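Local coordinates for putative Lipoprotein (Shewanella oneidensis, PDB 3U24), which is of unknown function but binds zinc and calcium ions and may be distantly related to zinc-dependent metallopeptidases, at residues A[66-71]-A[103-108]; A[39-44]-A[55-60]; A[277-282]-A[300-305]; A[271-276]-A[467-472]. All coordinates share one frame; numbering follows the deposited sequence.

Contact 1 (A[66-71]-A[103-108])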
loop_
_atom_site.group_PDB
_atom_site.type_symbol
_atom_site.label_atom_id
_atom_site.label_comp_id
_atom_site.label_asym_id
_atom_site.label_seq_id
_atom_site.Cartn_x
_atom_site.Cartn_y
_atom_site.Cartn_z
ATOM N N LYS A 66 24.938 6.347 -12.003
ATOM C CA LYS A 66 24.980 4.898 -12.147
ATOM C C LYS A 66 23.575 4.293 -12.332
ATOM O O LYS A 66 23.427 3.293 -13.044
ATOM C CB LYS A 66 25.647 4.288 -10.914
ATOM C CG LYS A 66 25.847 2.790 -10.939
ATOM C CD LYS A 66 26.521 2.327 -9.644
ATOM C CE LYS A 66 26.847 0.827 -9.680
ATOM N NZ LYS A 66 26.915 0.281 -8.284
ATOM N N THR A 67 22.565 4.860 -11.668
ATOM C CA THR A 67 21.186 4.391 -11.849
ATOM C C THR A 67 20.723 4.710 -13.252
ATOM O O THR A 67 20.165 3.847 -13.918
ATOM C CB THR A 67 20.226 4.957 -10.789
ATOM O OG1 THR A 67 20.659 4.477 -9.517
ATOM C CG2 THR A 67 18.769 4.525 -11.021
ATOM N N LEU A 68 21.021 5.901 -13.738
ATOM C CA LEU A 68 20.619 6.253 -15.093
ATOM C C LEU A 68 21.349 5.425 -16.160
ATOM O O LEU A 68 20.750 5.123 -17.191
ATOM C CB LEU A 68 20.793 7.741 -15.382
ATOM C CG LEU A 68 19.927 8.739 -14.631
ATOM C CD1 LEU A 68 20.437 10.168 -14.903
ATOM C CD2 LEU A 68 18.468 8.565 -14.999
ATOM N N ALA A 69 22.620 5.063 -15.929
ATOM C CA ALA A 69 23.335 4.177 -16.867
ATOM C C ALA A 69 22.683 2.767 -16.858
ATOM O O ALA A 69 22.650 2.086 -17.874
ATOM C CB ALA A 69 24.833 4.072 -16.501
ATOM N N PHE A 70 22.175 2.334 -15.712
ATOM C CA PHE A 70 21.491 1.052 -15.644
ATOM C C PHE A 70 20.168 1.111 -16.406
ATOM O O PHE A 70 19.872 0.188 -17.134
ATOM C CB PHE A 70 21.305 0.636 -14.193
ATOM C CG PHE A 70 20.378 -0.517 -13.969
ATOM C CD1 PHE A 70 19.020 -0.299 -13.773
ATOM C CD2 PHE A 70 20.867 -1.806 -13.880
ATOM C CE1 PHE A 70 18.161 -1.339 -13.537
ATOM C CE2 PHE A 70 20.004 -2.847 -13.591
ATOM C CZ PHE A 70 18.651 -2.614 -13.441
ATOM N N VAL A 71 19.392 2.185 -16.229
ATOM C CA VAL A 71 18.145 2.356 -16.953
ATOM C C VAL A 71 18.421 2.277 -18.463
ATOM O O VAL A 71 17.799 1.500 -19.182
ATOM C CB VAL A 71 17.440 3.690 -16.579
ATOM C CG1 VAL A 71 16.333 4.006 -17.559
ATOM C CG2 VAL A 71 16.906 3.627 -15.140
ATOM N N SER A 103 10.104 4.953 -14.768
ATOM C CA SER A 103 9.809 5.700 -13.568
ATOM C C SER A 103 11.050 5.957 -12.714
ATOM O O SER A 103 11.126 6.974 -12.075
ATOM C CB SER A 103 8.718 5.024 -12.768
ATOM O OG SER A 103 9.246 3.892 -12.147
HETATM N N MSE A 104 12.010 5.057 -12.715
HETATM C CA MSE A 104 13.322 5.327 -12.077
HETATM C C MSE A 104 14.013 6.550 -12.669
HETATM O O MSE A 104 14.471 7.434 -11.923
HETATM C CB MSE A 104 14.266 4.119 -12.111
HETATM C CG MSE A 104 13.784 2.928 -11.248
HETATM SE SE MSE A 104 14.697 1.217 -11.635
HETATM C CE MSE A 104 16.497 1.820 -11.175
ATOM N N ALA A 105 14.092 6.603 -13.996
ATOM C CA ALA A 105 14.719 7.711 -14.684
ATOM C C ALA A 105 14.010 9.021 -14.336
ATOM O O ALA A 105 14.649 10.039 -14.049
ATOM C CB ALA A 105 14.732 7.487 -16.195
ATOM N N TRP A 106 12.688 8.972 -14.390
ATOM C CA TRP A 106 11.868 10.127 -14.160
ATOM C C TRP A 106 11.976 10.610 -12.738
ATOM O O TRP A 106 11.995 11.797 -12.541
ATOM C CB TRP A 106 10.425 9.816 -14.520
ATOM C CG TRP A 106 9.409 10.860 -14.102
ATOM C CD1 TRP A 106 8.977 11.982 -14.824
ATOM C CD2 TRP A 106 8.661 10.904 -12.841
ATOM N NE1 TRP A 106 8.033 12.669 -14.108
ATOM C CE2 TRP A 106 7.780 12.058 -12.930
ATOM C CE3 TRP A 106 8.577 10.076 -11.723
ATOM C CZ2 TRP A 106 6.893 12.391 -11.903
ATOM C CZ3 TRP A 106 7.678 10.416 -10.677
ATOM C CH2 TRP A 106 6.866 11.559 -10.765
ATOM N N ASP A 107 12.054 9.705 -11.757
ATOM C CA ASP A 107 12.306 10.083 -10.373
ATOM C C ASP A 107 13.597 10.883 -10.217
ATOM O O ASP A 107 13.642 11.846 -9.447
ATOM C CB ASP A 107 12.399 8.866 -9.417
ATOM C CG ASP A 107 11.014 8.372 -8.919
ATOM O OD1 ASP A 107 10.092 9.202 -8.780
ATOM O OD2 ASP A 107 10.844 7.142 -8.651
ATOM N N ILE A 108 14.643 10.461 -10.933
ATOM C CA ILE A 108 15.926 11.119 -10.846
ATOM C C ILE A 108 15.906 12.448 -11.582
ATOM O O ILE A 108 16.426 13.427 -11.075
ATOM C CB ILE A 108 17.066 10.222 -11.338
ATOM C CG1 ILE A 108 17.297 9.089 -10.310
ATOM C CG2 ILE A 108 18.322 11.033 -11.618
ATOM C CD1 ILE A 108 18.041 7.921 -10.915
#
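Met104, present as selenomethionine, reaches across from helix 88-111 to three side chains of helix 61-79. Its CB lies 4.0 Å from Val71 CG2, where the two side chains lie alongside each other, running opposite ways. Farther out, the chain bends at chi3 (61°), a turn that brings CE to 3.5 Å from Thr67 CG2. The same methyl approaches the Phe70 ring obliquely, with CE 4.2 Å from CD1 of that ring. Thr67 CG2 serves a second partner as well: Ile108 CD1 presses on it at 3.5 Å, closer than usual van der Waals contact. The hydroxyl of Thr67 takes no part, being hydrogen-bonded to Gly63 O in its own helix. Next along, Leu68 spreads its two methyls over separate neighbours, CD2 standing 4.1 Å from Ala105 CB and CD1 4.0 Å from Ile108 CG2. An alanine in place of Leu68 would probably open a gap beside Ala105 and take the support of Leu68 CG and CD1 away from Ile108 CG2. Ala105 CB also meets Val71 CG1. The axes of the two segments pass 9.6 Å apart and run roughly antiparallel, at 150°, as in a helical hairpin. No hydrogen bond links the two segments, so the pairing here rests on the fit of apolar side-chain surfaces, those of Met104, Ile108 and the Thr67 methyl among them, and not on directed polar bonds.

Contact 2 (A[39-44]-A[55-60])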
loop_
_atom_site.group_PDB
_atom_site.type_symbol
_atom_site.label_atom_id
_atom_site.label_comp_id
_atom_site.label_asym_id
_atom_site.label_seq_id
_atom_site.Cartn_x
_atom_site.Cartn_y
_atom_site.Cartn_z
ATOM N N LEU A 39 23.051 -3.275 -8.551
ATOM C CA LEU A 39 22.948 -1.823 -8.449
ATOM C C LEU A 39 22.474 -1.390 -7.082
ATOM O O LEU A 39 22.944 -0.387 -6.555
ATOM C CB LEU A 39 21.965 -1.270 -9.483
ATOM C CG LEU A 39 21.548 0.190 -9.345
ATOM C CD1 LEU A 39 22.679 1.100 -9.804
ATOM C CD2 LEU A 39 20.264 0.449 -10.105
ATOM N N SER A 40 21.521 -2.119 -6.515
ATOM C CA SER A 40 20.938 -1.740 -5.221
ATOM C C SER A 40 20.773 -2.934 -4.284
ATOM O O SER A 40 19.723 -3.568 -4.174
ATOM C CB SER A 40 19.603 -1.089 -5.472
ATOM O OG SER A 40 18.995 -0.843 -4.244
ATOM N N PRO A 41 21.829 -3.287 -3.596
ATOM C CA PRO A 41 21.634 -4.423 -2.701
ATOM C C PRO A 41 20.685 -4.167 -1.535
ATOM O O PRO A 41 20.199 -5.123 -0.947
ATOM C CB PRO A 41 23.067 -4.762 -2.220
ATOM C CG PRO A 41 23.901 -3.571 -2.609
ATOM C CD PRO A 41 23.238 -2.995 -3.832
ATOM N N THR A 42 20.412 -2.921 -1.187
ATOM C CA THR A 42 19.394 -2.641 -0.162
ATOM C C THR A 42 17.972 -2.983 -0.661
ATOM O O THR A 42 17.162 -3.608 0.052
ATOM C CB THR A 42 19.492 -1.197 0.318
ATOM O OG1 THR A 42 20.793 -1.029 0.881
ATOM C CG2 THR A 42 18.400 -0.840 1.368
ATOM N N TRP A 43 17.681 -2.632 -1.904
ATOM C CA TRP A 43 16.430 -3.046 -2.515
ATOM C C TRP A 43 16.311 -4.561 -2.489
ATOM O O TRP A 43 15.248 -5.128 -2.182
ATOM C CB TRP A 43 16.408 -2.537 -3.923
ATOM C CG TRP A 43 15.048 -2.419 -4.563
ATOM C CD1 TRP A 43 13.843 -3.065 -4.225
ATOM C CD2 TRP A 43 14.738 -1.629 -5.760
ATOM N NE1 TRP A 43 12.825 -2.703 -5.100
ATOM C CE2 TRP A 43 13.311 -1.841 -6.049
ATOM C CE3 TRP A 43 15.479 -0.800 -6.592
ATOM C CZ2 TRP A 43 12.689 -1.221 -7.120
ATOM C CZ3 TRP A 43 14.831 -0.172 -7.660
ATOM C CH2 TRP A 43 13.470 -0.383 -7.915
ATOM N N ALA A 44 17.415 -5.242 -2.766
ATOM C CA ALA A 44 17.419 -6.692 -2.713
ATOM C C ALA A 44 17.063 -7.172 -1.282
ATOM O O ALA A 44 16.218 -8.058 -1.084
ATOM C CB ALA A 44 18.776 -7.233 -3.130
ATOM N N TYR A 55 26.963 -3.595 2.417
ATOM C CA TYR A 55 27.238 -2.478 1.527
ATOM C C TYR A 55 26.140 -1.456 1.655
ATOM O O TYR A 55 24.999 -1.732 1.331
ATOM C CB TYR A 55 27.271 -2.968 0.085
ATOM C CG TYR A 55 27.656 -1.881 -0.878
ATOM C CD1 TYR A 55 28.983 -1.517 -1.017
ATOM C CD2 TYR A 55 26.698 -1.182 -1.609
ATOM C CE1 TYR A 55 29.365 -0.500 -1.877
ATOM C CE2 TYR A 55 27.066 -0.157 -2.481
ATOM C CZ TYR A 55 28.406 0.168 -2.601
ATOM O OH TYR A 55 28.821 1.160 -3.428
ATOM N N LEU A 56 26.471 -0.273 2.143
ATOM C CA LEU A 56 25.513 0.820 2.242
ATOM C C LEU A 56 25.730 1.723 1.052
ATOM O O LEU A 56 26.787 2.310 0.927
ATOM C CB LEU A 56 25.741 1.614 3.521
ATOM C CG LEU A 56 24.858 2.823 3.798
ATOM C CD1 LEU A 56 23.403 2.425 3.948
ATOM C CD2 LEU A 56 25.376 3.559 5.030
ATOM N N GLU A 57 24.726 1.837 0.188
ATOM C CA GLU A 57 24.827 2.733 -0.974
ATOM C C GLU A 57 24.842 4.169 -0.491
ATOM O O GLU A 57 24.085 4.522 0.395
ATOM C CB GLU A 57 23.657 2.543 -1.947
ATOM C CG GLU A 57 23.466 1.094 -2.405
ATOM C CD GLU A 57 22.341 0.352 -1.649
ATOM O OE1 GLU A 57 22.239 0.491 -0.399
ATOM O OE2 GLU A 57 21.559 -0.376 -2.301
ATOM N N ILE A 58 25.750 4.971 -1.020
ATOM C CA ILE A 58 25.824 6.383 -0.680
ATOM C C ILE A 58 24.978 7.092 -1.730
ATOM O O ILE A 58 25.217 6.957 -2.942
ATOM C CB ILE A 58 27.268 6.894 -0.670
ATOM C CG1 ILE A 58 28.066 6.179 0.430
ATOM C CG2 ILE A 58 27.314 8.411 -0.407
ATOM C CD1 ILE A 58 29.549 6.036 0.139
ATOM N N PRO A 59 23.948 7.810 -1.293
ATOM C CA PRO A 59 23.016 8.382 -2.278
ATOM C C PRO A 59 23.529 9.728 -2.765
ATOM O O PRO A 59 22.979 10.745 -2.447
ATOM C CB PRO A 59 21.728 8.513 -1.473
ATOM C CG PRO A 59 22.212 8.785 -0.074
ATOM C CD PRO A 59 23.576 8.161 0.084
ATOM N N ASP A 60 24.627 9.712 -3.492
ATOM C CA ASP A 60 25.216 10.910 -4.079
ATOM C C ASP A 60 25.033 10.897 -5.584
ATOM O O ASP A 60 24.366 10.034 -6.135
ATOM C CB ASP A 60 26.714 10.998 -3.731
ATOM C CG ASP A 60 27.517 9.781 -4.206
ATOM O OD1 ASP A 60 27.092 9.080 -5.186
ATOM O OD2 ASP A 60 28.579 9.520 -3.576
HETATM O O HOH W 1 22.771 -3.540 1.053
#
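The carboxylate of Glu57 is gripped at OE2 from opposite faces of its plane, by Ser40 OG and Thr42 N. The hydroxyl arrives nearly in line with the C-O bond at a long 3.3 Å between Ser40 OG and Glu57 OE2. Thr42 N, 3.0 Å from Glu57 OE2, comes from the syn side and 28° out of the plane. The other oxygen, OE1, lies 2.5 Å from Thr42 OG1, so short that the exact length of this hydrogen bond is doubtful. The second flat group, the ring of Tyr55, is met obliquely by Pro41, whose CG lies 3.8 Å from Tyr55 CD2. A bend at chi2 (100°) turns the Glu57 carboxylate carbon toward the helix start. A water donates to both Thr42 OG1 and Tyr55 O, and Arg148 also bonds to that hydroxyl. An alanine at Glu57 would probably deprive Thr42 N and the hydroxyls of Ser40 and Thr42 of this acceptor, loosening the tie between loop and helix start. Ser40 OG meanwhile accepts from Trp43 N at 3.2 Å, the capping bond. The arrangement is that of a serine N-cap reinforced by an acid from a following loop, whose negative charge probably suits the first turn of helix 41-47.

Contact 3 (A[277-282]-A[300-305])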
loop_
_atom_site.group_PDB
_atom_site.type_symbol
_atom_site.label_atom_id
_atom_site.label_comp_id
_atom_site.label_asym_id
_atom_site.label_seq_id
_atom_site.Cartn_x
_atom_site.Cartn_y
_atom_site.Cartn_z
ATOM N N GLU A 277 -28.230 7.475 -2.891
ATOM C CA GLU A 277 -28.752 6.176 -2.471
ATOM C C GLU A 277 -28.835 6.054 -0.946
ATOM O O GLU A 277 -29.831 5.543 -0.414
ATOM C CB GLU A 277 -27.928 5.033 -3.034
ATOM C CG GLU A 277 -28.048 4.962 -4.556
ATOM C CD GLU A 277 -29.485 4.852 -5.023
ATOM O OE1 GLU A 277 -30.126 3.848 -4.664
ATOM O OE2 GLU A 277 -29.982 5.788 -5.703
HETATM N N MSE A 278 -27.806 6.531 -0.255
HETATM C CA MSE A 278 -27.838 6.565 1.199
HETATM C C MSE A 278 -29.011 7.391 1.760
HETATM O O MSE A 278 -29.589 7.000 2.783
HETATM C CB MSE A 278 -26.532 7.113 1.761
HETATM C CG MSE A 278 -25.358 6.197 1.546
HETATM SE SE MSE A 278 -23.701 7.080 2.031
HETATM C CE MSE A 278 -23.679 6.522 3.939
ATOM N N ALA A 279 -29.334 8.514 1.114
ATOM C CA ALA A 279 -30.445 9.350 1.545
ATOM C C ALA A 279 -31.764 8.584 1.430
ATOM O O ALA A 279 -32.570 8.623 2.346
ATOM C CB ALA A 279 -30.500 10.665 0.765
ATOM N N LYS A 280 -31.945 7.850 0.342
ATOM C CA LYS A 280 -33.138 7.016 0.153
ATOM C C LYS A 280 -33.241 5.947 1.201
ATOM O O LYS A 280 -34.303 5.732 1.733
ATOM C CB LYS A 280 -33.129 6.333 -1.208
ATOM C CG LYS A 280 -33.427 7.284 -2.361
ATOM C CD LYS A 280 -33.238 6.611 -3.728
ATOM C CE LYS A 280 -33.189 7.653 -4.858
ATOM N NZ LYS A 280 -32.026 7.432 -5.782
ATOM N N ILE A 281 -32.138 5.270 1.511
ATOM C CA ILE A 281 -32.213 4.222 2.499
ATOM C C ILE A 281 -32.567 4.830 3.839
ATOM O O ILE A 281 -33.365 4.248 4.607
ATOM C CB ILE A 281 -30.933 3.381 2.601
ATOM C CG1 ILE A 281 -30.681 2.671 1.264
ATOM C CG2 ILE A 281 -31.059 2.349 3.718
ATOM C CD1 ILE A 281 -29.311 2.031 1.120
ATOM N N THR A 282 -32.002 6.001 4.114
ATOM C CA THR A 282 -32.141 6.600 5.414
ATOM C C THR A 282 -33.599 6.981 5.616
ATOM O O THR A 282 -34.143 6.683 6.659
ATOM C CB THR A 282 -31.142 7.757 5.582
ATOM O OG1 THR A 282 -29.824 7.190 5.590
ATOM C CG2 THR A 282 -31.350 8.544 6.876
ATOM N N ILE A 300 -27.073 15.136 7.891
ATOM C CA ILE A 300 -27.153 15.002 9.343
ATOM C C ILE A 300 -27.960 13.741 9.658
ATOM O O ILE A 300 -27.565 12.940 10.500
ATOM C CB ILE A 300 -27.821 16.237 10.024
ATOM C CG1 ILE A 300 -26.971 17.509 9.858
ATOM C CG2 ILE A 300 -28.058 15.995 11.510
ATOM C CD1 ILE A 300 -27.500 18.722 10.640
ATOM N N ALA A 301 -29.103 13.584 8.996
ATOM C CA ALA A 301 -29.902 12.362 9.100
ATOM C C ALA A 301 -29.083 11.087 8.829
ATOM O O ALA A 301 -29.109 10.131 9.613
ATOM C CB ALA A 301 -31.065 12.435 8.130
ATOM N N ILE A 302 -28.370 11.057 7.712
ATOM C CA ILE A 302 -27.560 9.857 7.363
ATOM C C ILE A 302 -26.514 9.579 8.450
ATOM O O ILE A 302 -26.377 8.450 8.888
ATOM C CB ILE A 302 -26.883 10.018 6.008
ATOM C CG1 ILE A 302 -27.934 10.014 4.887
ATOM C CG2 ILE A 302 -25.842 8.942 5.767
ATOM C CD1 ILE A 302 -27.376 10.510 3.570
ATOM N N ARG A 303 -25.839 10.626 8.918
ATOM C CA ARG A 303 -24.814 10.533 9.965
ATOM C C ARG A 303 -25.398 9.997 11.275
ATOM O O ARG A 303 -24.774 9.186 11.944
ATOM C CB ARG A 303 -24.125 11.904 10.177
ATOM C CG ARG A 303 -23.042 11.954 11.273
ATOM C CD ARG A 303 -21.886 10.967 10.981
ATOM N NE ARG A 303 -20.823 10.944 12.012
ATOM C CZ ARG A 303 -19.648 11.596 11.965
ATOM N NH1 ARG A 303 -19.301 12.375 10.934
ATOM N NH2 ARG A 303 -18.797 11.463 12.983
ATOM N N GLN A 304 -26.622 10.385 11.593
ATOM C CA GLN A 304 -27.225 9.969 12.841
ATOM C C GLN A 304 -27.700 8.533 12.790
ATOM O O GLN A 304 -27.532 7.787 13.752
ATOM C CB GLN A 304 -28.358 10.941 13.268
ATOM C CG GLN A 304 -27.811 12.236 13.878
ATOM C CD GLN A 304 -28.876 13.290 14.192
ATOM O OE1 GLN A 304 -30.083 13.018 14.160
ATOM N NE2 GLN A 304 -28.424 14.509 14.493
ATOM N N LEU A 305 -28.317 8.147 11.681
ATOM C CA LEU A 305 -28.701 6.757 11.499
ATOM C C LEU A 305 -27.461 5.895 11.520
ATOM O O LEU A 305 -27.416 4.908 12.196
ATOM C CB LEU A 305 -29.464 6.553 10.183
ATOM C CG LEU A 305 -29.953 5.133 9.846
ATOM C CD1 LEU A 305 -30.725 4.512 11.009
ATOM C CD2 LEU A 305 -30.800 5.175 8.597
#
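Ile302 and Thr282 meet through nearly equal first torsions, chi1 -68° and -67°, which set CG1 of one and OG1 of the other anti to their own carbonyl carbons. These two atoms, Ile302 CG1 and Thr282 OG1, come to 3.5 Å, and the side chains cross at about a right angle. Although Thr282 is buried and hemmed in by carbon, its hydroxyl is satisfied: OG1 donates to Met278 O at 2.8 Å. That carbonyl also accepts from Thr282 N, the two donors reaching it from opposite faces of its plane. The hydroxyl is thus provided for within its own helix, and carbon atoms of Ile302 and Leu305 can pack against it. The rest of Ile302 has other partners: the CG2 branch receives the selenomethionine methyl, Met278 CE, at 3.7 Å, while CD1, at the tip of the CG1 branch, lies 3.7 Å from Ala279 N, against the helix backbone. On the other flank Leu305 lies beside Thr282, the two pointing opposite ways, with Leu305 CD2 3.7 Å from Thr282 CA. Thr282 CG2 completes the interface, 4.1 Å from Ala301 CB. The axes of the two segments cross at 66° with a closest approach of 9.5 Å. Around this crossing of helices 260-289 and 298-309, helix 459-485 packs against both, with Tyr466 and Leu470 touching Met278 and Leu463 touching Leu305. Phe501, from a loop, adds its side chain against Met278 and Ile302.

Contact 4 (A[271-276]-A[467-472]). With ZN (zinc ion), chain L.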
loop_
_atom_site.group_PDB
_atom_site.type_symbol
_atom_site.label_atom_id
_atom_site.label_comp_id
_atom_site.label_asym_id
_atom_site.label_seq_id
_atom_site.Cartn_x
_atom_site.Cartn_y
_atom_site.Cartn_z
ATOM N N LYS A 271 -19.560 10.017 -5.825
ATOM C CA LYS A 271 -19.881 10.574 -4.504
ATOM C C LYS A 271 -21.333 10.992 -4.454
ATOM O O LYS A 271 -22.057 10.590 -3.579
ATOM C CB LYS A 271 -18.963 11.748 -4.134
ATOM C CG LYS A 271 -19.279 12.387 -2.783
ATOM C CD LYS A 271 -18.430 13.620 -2.482
ATOM C CE LYS A 271 -18.795 14.853 -3.312
ATOM N NZ LYS A 271 -20.003 15.615 -2.889
ATOM N N ASP A 272 -21.771 11.742 -5.442
ATOM C CA ASP A 272 -23.177 12.141 -5.503
ATOM C C ASP A 272 -24.154 10.972 -5.619
ATOM O O ASP A 272 -25.154 10.964 -4.910
ATOM C CB ASP A 272 -23.426 13.176 -6.627
ATOM C CG ASP A 272 -22.668 14.501 -6.393
ATOM O OD1 ASP A 272 -22.375 14.832 -5.222
ATOM O OD2 ASP A 272 -22.386 15.235 -7.374
ATOM N N ARG A 273 -23.870 10.020 -6.499
ATOM C CA ARG A 273 -24.743 8.855 -6.682
ATOM C C ARG A 273 -24.878 8.083 -5.351
ATOM O O ARG A 273 -25.991 7.765 -4.915
ATOM C CB ARG A 273 -24.207 7.919 -7.808
ATOM C CG ARG A 273 -24.878 6.524 -7.885
ATOM C CD ARG A 273 -24.237 5.476 -8.838
ATOM N NE ARG A 273 -22.917 4.971 -8.389
ATOM C CZ ARG A 273 -22.704 4.064 -7.435
ATOM N NH1 ARG A 273 -21.440 3.747 -7.135
ATOM N NH2 ARG A 273 -23.729 3.489 -6.787
ATOM N N VAL A 274 -23.743 7.823 -4.699
ATOM C CA VAL A 274 -23.705 7.043 -3.456
ATOM C C VAL A 274 -24.494 7.756 -2.339
ATOM O O VAL A 274 -25.385 7.159 -1.757
ATOM C CB VAL A 274 -22.252 6.686 -3.015
ATOM C CG1 VAL A 274 -22.235 6.205 -1.567
ATOM C CG2 VAL A 274 -21.622 5.632 -3.954
ATOM N N GLN A 275 -24.214 9.041 -2.111
ATOM C CA GLN A 275 -24.946 9.848 -1.123
ATOM C C GLN A 275 -26.468 9.876 -1.370
ATOM O O GLN A 275 -27.244 9.781 -0.431
ATOM C CB GLN A 275 -24.398 11.283 -1.045
ATOM C CG GLN A 275 -22.995 11.396 -0.431
ATOM C CD GLN A 275 -22.406 12.802 -0.495
ATOM O OE1 GLN A 275 -22.835 13.625 -1.282
ATOM N NE2 GLN A 275 -21.417 13.070 0.324
ATOM N N GLY A 276 -26.874 9.962 -2.632
ATOM C CA GLY A 276 -28.288 9.919 -3.012
ATOM C C GLY A 276 -28.919 8.596 -2.627
ATOM O O GLY A 276 -30.024 8.591 -2.089
ATOM N N LYS A 467 -21.161 3.800 3.147
ATOM C CA LYS A 467 -20.269 4.677 3.911
ATOM C C LYS A 467 -18.825 4.245 3.663
ATOM O O LYS A 467 -17.918 5.089 3.471
ATOM C CB LYS A 467 -20.568 4.689 5.428
ATOM C CG LYS A 467 -19.461 5.318 6.273
ATOM C CD LYS A 467 -19.641 5.077 7.764
ATOM C CE LYS A 467 -18.518 5.693 8.619
ATOM N NZ LYS A 467 -17.384 4.721 8.875
ATOM N N TRP A 468 -18.636 2.929 3.671
ATOM C CA TRP A 468 -17.352 2.318 3.362
ATOM C C TRP A 468 -16.866 2.658 1.972
ATOM O O TRP A 468 -15.731 3.046 1.788
ATOM C CB TRP A 468 -17.530 0.823 3.541
ATOM C CG TRP A 468 -16.312 -0.038 3.619
ATOM C CD1 TRP A 468 -15.834 -0.915 2.642
ATOM C CD2 TRP A 468 -15.436 -0.246 4.775
ATOM N NE1 TRP A 468 -14.731 -1.606 3.103
ATOM C CE2 TRP A 468 -14.442 -1.250 4.364
ATOM C CE3 TRP A 468 -15.359 0.299 6.051
ATOM C CZ2 TRP A 468 -13.436 -1.674 5.206
ATOM C CZ3 TRP A 468 -14.333 -0.136 6.891
ATOM C CH2 TRP A 468 -13.399 -1.106 6.477
ATOM N N ASN A 469 -17.730 2.572 0.980
ATOM C CA ASN A 469 -17.360 2.967 -0.372
ATOM C C ASN A 469 -16.955 4.433 -0.448
ATOM O O ASN A 469 -16.018 4.787 -1.190
ATOM C CB ASN A 469 -18.537 2.709 -1.325
ATOM C CG ASN A 469 -18.122 2.539 -2.785
ATOM O OD1 ASN A 469 -18.793 3.052 -3.653
ATOM N ND2 ASN A 469 -17.052 1.786 -3.058
ATOM N N LEU A 470 -17.648 5.301 0.294
ATOM C CA LEU A 470 -17.273 6.721 0.310
ATOM C C LEU A 470 -15.811 6.974 0.738
ATOM O O LEU A 470 -15.170 7.900 0.244
ATOM C CB LEU A 470 -18.229 7.557 1.171
ATOM C CG LEU A 470 -19.587 7.862 0.530
ATOM C CD1 LEU A 470 -20.515 8.499 1.553
ATOM C CD2 LEU A 470 -19.417 8.763 -0.698
ATOM N N ARG A 471 -15.275 6.145 1.620
ATOM C CA ARG A 471 -13.856 6.247 2.018
ATOM C C ARG A 471 -12.948 6.229 0.770
ATOM O O ARG A 471 -12.003 7.018 0.619
ATOM C CB ARG A 471 -13.512 5.038 2.901
ATOM C CG ARG A 471 -12.526 5.228 4.050
ATOM C CD ARG A 471 -12.638 4.034 5.037
ATOM N NE ARG A 471 -11.721 2.914 4.725
ATOM C CZ ARG A 471 -11.938 1.891 3.868
ATOM N NH1 ARG A 471 -10.980 0.968 3.701
ATOM N NH2 ARG A 471 -13.076 1.758 3.163
ATOM N N VAL A 472 -13.239 5.275 -0.107
ATOM C CA VAL A 472 -12.421 5.023 -1.272
ATOM C C VAL A 472 -12.570 6.158 -2.300
ATOM O O VAL A 472 -11.577 6.684 -2.806
ATOM C CB VAL A 472 -12.790 3.629 -1.831
ATOM C CG1 VAL A 472 -12.255 3.449 -3.205
ATOM C CG2 VAL A 472 -12.237 2.583 -0.857
HETATM ZN ZN ZN L . -21.284 16.948 -6.254
HETATM O O HOH W 2 -21.978 17.150 -4.543
HETATM O O HOH W 3 -19.803 18.302 -7.337
HETATM O O HOH W 4 -19.875 16.072 -5.823
#
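Val274 and Leu470 form the middle of an antiparallel helix pair in the all-helical part of the fold, between helices 260-289 and 459-485. The segment axes run at 167° to each other and approach to 10.1 Å. Val274 CG1 lies 3.8 Å from Leu470 CG, the two side chains overlapping side by side with their tips directed opposite ways. Leu470 then spreads its methyls along the partner helix: CD2 is 4.2 Å from Lys271 CG, and CD1 is 4.3 Å from Gln275 CG. The second methyl of Val274, CG2, turns instead to Asn469 OD1 at 3.8 Å, an apolar touch on a polar atom. No hydrogen bond joins the segments, and the amine of Lys271 and the amide of Gln275 lead elsewhere. Bends at chi3 (72°) and chi4 (78°) carry Lys271 CE and NZ away from Leu470 toward the neighbouring carboxylates; NZ forms a salt bridge with Glu499 and a weak one with Asp272 OD1. The amide of Gln275 also bonds to Glu499. Asp272, on the side away from helix 459-485, holds a zinc ion with both oxygens, OD1 at 2.6 Å and OD2 at 2.3 Å from the metal. Three waters are modelled as further ligands, two of them so close to the zinc that their positions are doubtful. On the far side of the other helix, Arg471 NH2 lies over the centre of the Trp468 ring. Trp468 packs on Ile401 and Ile404 of helix 401-409, and Val472 on Tyr524 and Tyr525 of helix 523-542, so helix 459-485 lies between helix 260-289 and helices 401-409 and 523-542.

How the contacts relate
From the N terminus, contact 2 comes first, closing a short loop between the start of helix 41-47 and the lead-in to helix 61-79. Contact 1 follows in series, pairing that helix with helix 88-111. The two touch through Leu39, which packs on Lys66, Thr67, Phe70 and Met104. Much later helix 260-289 serves two contacts in turn. Contact 3 closes a brief return to helix 298-309, and this small loop lies wholly within the far longer one that contact 4 closes at helix 459-485. Ile302 CD1 comes near Gln275 O where they adjoin. The centres of contacts 1 and 3 are about 50 Å apart, on opposite sides of the chain's centre, so the two pairs of contacts belong to separate regions of the chain.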